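Local atomic coordinates of peptidoglycan recognition protein 3 (Branchiostoma belcheri tsingtauense, PDB entry 4Z8I), a protein that probably cleaves the amide bond between N-acetylmuramic acid and L-alanine in bacterial peptidoglycan as a zinc amidase fused to a chitin-binding domain. Residues I113-Y116 against H117-R121. Numbering follows the deposited sequence.
Sequences IQNY and HMDGR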
ATOM      1  N   ILE A 113     -11.890   6.688  13.402  1.00 24.13           N
ATOM      2  CA  ILE A 113     -10.554   6.416  13.916  1.00 30.10           C
ATOM      3  C   ILE A 113      -9.811   7.716  14.229  1.00 29.20           C
ATOM      4  O   ILE A 113      -9.141   7.833  15.260  1.00 32.25           O
ATOM      5  CB  ILE A 113      -9.744   5.526  12.953  1.00 32.65           C
ATOM      6  CG1 ILE A 113     -10.383   4.138  12.869  1.00 20.63           C
ATOM      7  CG2 ILE A 113      -8.303   5.403  13.414  1.00 36.45           C
ATOM      8  CD1 ILE A 113      -9.627   3.158  11.996  1.00 20.57           C
ATOM      9  N   GLN A 114      -9.960   8.698  13.348  1.00 31.42           N
ATOM     10  CA  GLN A 114      -9.352  10.006  13.550  1.00 39.53           C
ATOM     11  C   GLN A 114      -9.905  10.655  14.811  1.00 28.01           C
ATOM     12  O   GLN A 114      -9.148  11.142  15.646  1.00 20.63           O
ATOM     13  CB  GLN A 114      -9.596  10.913  12.338  1.00 36.27           C
ATOM     14  CG  GLN A 114      -8.918  12.275  12.440  1.00 27.75           C
ATOM     15  CD  GLN A 114      -9.176  13.158  11.231  1.00 35.66           C
ATOM     16  OE1 GLN A 114     -10.322  13.456  10.899  1.00 46.53           O
ATOM     17  NE2 GLN A 114      -8.106  13.584  10.570  1.00 28.07           N
ATOM     18  N   ASN A 115     -11.228  10.653  14.947  1.00 30.05           N
ATOM     19  CA  ASN A 115     -11.867  11.224  16.127  1.00 21.26           C
ATOM     20  C   ASN A 115     -11.418  10.541  17.413  1.00 33.33           C
ATOM     21  O   ASN A 115     -11.268  11.185  18.445  1.00 41.52           O
ATOM     22  CB  ASN A 115     -13.391  11.167  15.999  1.00 26.02           C
ATOM     23  CG  ASN A 115     -13.919  12.096  14.927  1.00 29.07           C
ATOM     24  OD1 ASN A 115     -13.213  12.991  14.456  1.00 36.24           O
ATOM     25  ND2 ASN A 115     -15.173  11.898  14.545  1.00 26.47           N
ATOM     26  N   TYR A 116     -11.198   9.233  17.345  1.00 32.49           N
ATOM     27  CA  TYR A 116     -10.712   8.488  18.498  1.00 27.15           C
ATOM     28  C   TYR A 116      -9.279   8.875  18.848  1.00 33.97           C
ATOM     29  O   TYR A 116      -8.946   9.040  20.020  1.00 38.89           O
ATOM     30  CB  TYR A 116     -10.816   6.979  18.252  1.00 24.92           C
ATOM     31  CG  TYR A 116     -10.116   6.129  19.289  1.00 33.98           C
ATOM     32  CD1 TYR A 116     -10.415   6.253  20.639  1.00 31.80           C
ATOM     33  CD2 TYR A 116      -9.168   5.187  18.913  1.00 45.36           C
ATOM     34  CE1 TYR A 116      -9.782   5.473  21.583  1.00 30.63           C
ATOM     35  CE2 TYR A 116      -8.533   4.402  19.849  1.00 34.74           C
ATOM     36  CZ  TYR A 116      -8.843   4.549  21.182  1.00 37.67           C
ATOM     37  OH  TYR A 116      -8.208   3.769  22.121  1.00 53.26           O
ATOM     38  N   HIS A 117      -8.433   9.024  17.835  1.00 37.65           N
ATOM     39  CA  HIS A 117      -7.037   9.383  18.071  1.00 44.01           C
ATOM     40  C   HIS A 117      -6.864  10.814  18.575  1.00 47.27           C
ATOM     41  O   HIS A 117      -6.035  11.077  19.446  1.00 50.52           O
ATOM     42  CB  HIS A 117      -6.202   9.167  16.808  1.00 34.35           C
ATOM     43  CG  HIS A 117      -5.905   7.731  16.521  1.00 32.12           C
ATOM     44  ND1 HIS A 117      -5.213   7.325  15.401  1.00 38.78           N
ATOM     45  CD2 HIS A 117      -6.201   6.603  17.210  1.00 29.10           C
ATOM     46  CE1 HIS A 117      -5.096   6.009  15.411  1.00 31.73           C
ATOM     47  NE2 HIS A 117      -5.687   5.547  16.498  1.00 36.64           N
ATOM     48  N   MET A 118      -7.649  11.736  18.029  1.00 31.13           N
ATOM     49  CA  MET A 118      -7.528  13.146  18.375  1.00 39.81           C
ATOM     50  C   MET A 118      -8.283  13.528  19.654  1.00 45.54           C
ATOM     51  O   MET A 118      -7.758  14.264  20.490  1.00 52.70           O
ATOM     52  CB  MET A 118      -7.980  14.020  17.203  1.00 42.08           C
ATOM     53  CG  MET A 118      -7.222  13.751  15.915  1.00 41.11           C
ATOM     54  SD  MET A 118      -7.648  14.905  14.604  1.00 46.03           S
ATOM     55  CE  MET A 118      -7.161  16.449  15.377  1.00 23.87           C
ATOM     56  N   ASP A 119      -9.508  13.032  19.809  1.00 35.83           N
ATOM     57  CA  ASP A 119     -10.331  13.387  20.967  1.00 41.81           C
ATOM     58  C   ASP A 119     -10.174  12.418  22.141  1.00 34.85           C
ATOM     59  O   ASP A 119     -10.208  12.829  23.304  1.00 37.01           O
ATOM     60  CB  ASP A 119     -11.808  13.496  20.571  1.00 22.74           C
ATOM     61  CG  ASP A 119     -12.063  14.591  19.553  1.00 43.46           C
ATOM     62  OD1 ASP A 119     -11.416  15.655  19.643  1.00 51.08           O
ATOM     63  OD2 ASP A 119     -12.909  14.387  18.658  1.00 42.84           O
ATOM     64  N   GLY A 120     -10.003  11.135  21.837  1.00 24.38           N
ATOM     65  CA  GLY A 120      -9.865  10.127  22.872  1.00 31.62           C
ATOM     66  C   GLY A 120      -8.445   9.989  23.392  1.00 34.23           C
ATOM     67  O   GLY A 120      -8.231   9.818  24.591  1.00 38.56           O
ATOM     68  N   ARG A 121      -7.471  10.071  22.491  1.00 33.61           N
ATOM     69  CA  ARG A 121      -6.078   9.872  22.871  1.00 33.95           C
ATOM     70  C   ARG A 121      -5.243  11.153  22.811  1.00 32.23           C
ATOM     71  O   ARG A 121      -4.132  11.199  23.338  1.00 38.88           O
ATOM     72  CB  ARG A 121      -5.442   8.769  22.021  1.00 49.02           C
ATOM     73  CG  ARG A 121      -6.178   7.441  22.115  1.00 46.54           C
ATOM     74  CD  ARG A 121      -5.222   6.259  22.145  1.00 65.24           C
ATOM     75  NE  ARG A 121      -5.183   5.539  20.876  1.00 77.52           N
ATOM     76  CZ  ARG A 121      -4.456   4.446  20.662  1.00 90.68           C
ATOM     77  NH1 ARG A 121      -3.705   3.946  21.634  1.00 88.03           N
ATOM     78  NH2 ARG A 121      -4.479   3.851  19.476  1.00 94.05           N
TER
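I113 and H117, one helical turn apart, point the same way, and the methyl CG2 of the isoleucine sits over the face of the imidazole, 4.1 Å from the centroid of the H117 ring, in a CH-pi contact. That methyl is set there by a first torsion that puts CG2 anti to the backbone N. Over the rim of a face of the H117 ring lies the carbonyl oxygen I113 O, which also accepts the peptide N-H of H117. ND1 of the buried histidine accepts the backbone N-H of G127, while Y123 and Y128 meet the ring. With the imidazole cut back to an alanine, the N-H of G127 would probably lose its mate and a gap open beside I113 CG2 where the ring had lain. On the next flank Q114 runs out extended beside M118, its CG 3.6 Å from M118 SD, and its amide continues to D125, S74 and R75. The Y116 ring meets the H117 ring at a slant, neither stacked nor edge-to-face, with Y116 CD2 3.7 Å from H117 CD2 and the planes at 44°. With chi1 at 170° the phenol swings out beside its own carbonyl carbon, where R121 crosses it obliquely: R121 CG lies over one face near the rim, and Y116 OH over a face of the guanidinium, whose plane is 24° from that of the ring. On the backbone, Y116 O receives two weak bonds, from G120 N and R121 N, as the last turn widens to pi type. The arrangement lies near the C-terminal end of helix 103-120 of the amidase fold, with I113, Q114 and H117 buried and Y116 and R121 exposed; the side chain of R121 lies about 8 Å from the zinc ion held by H93, H202 and C210.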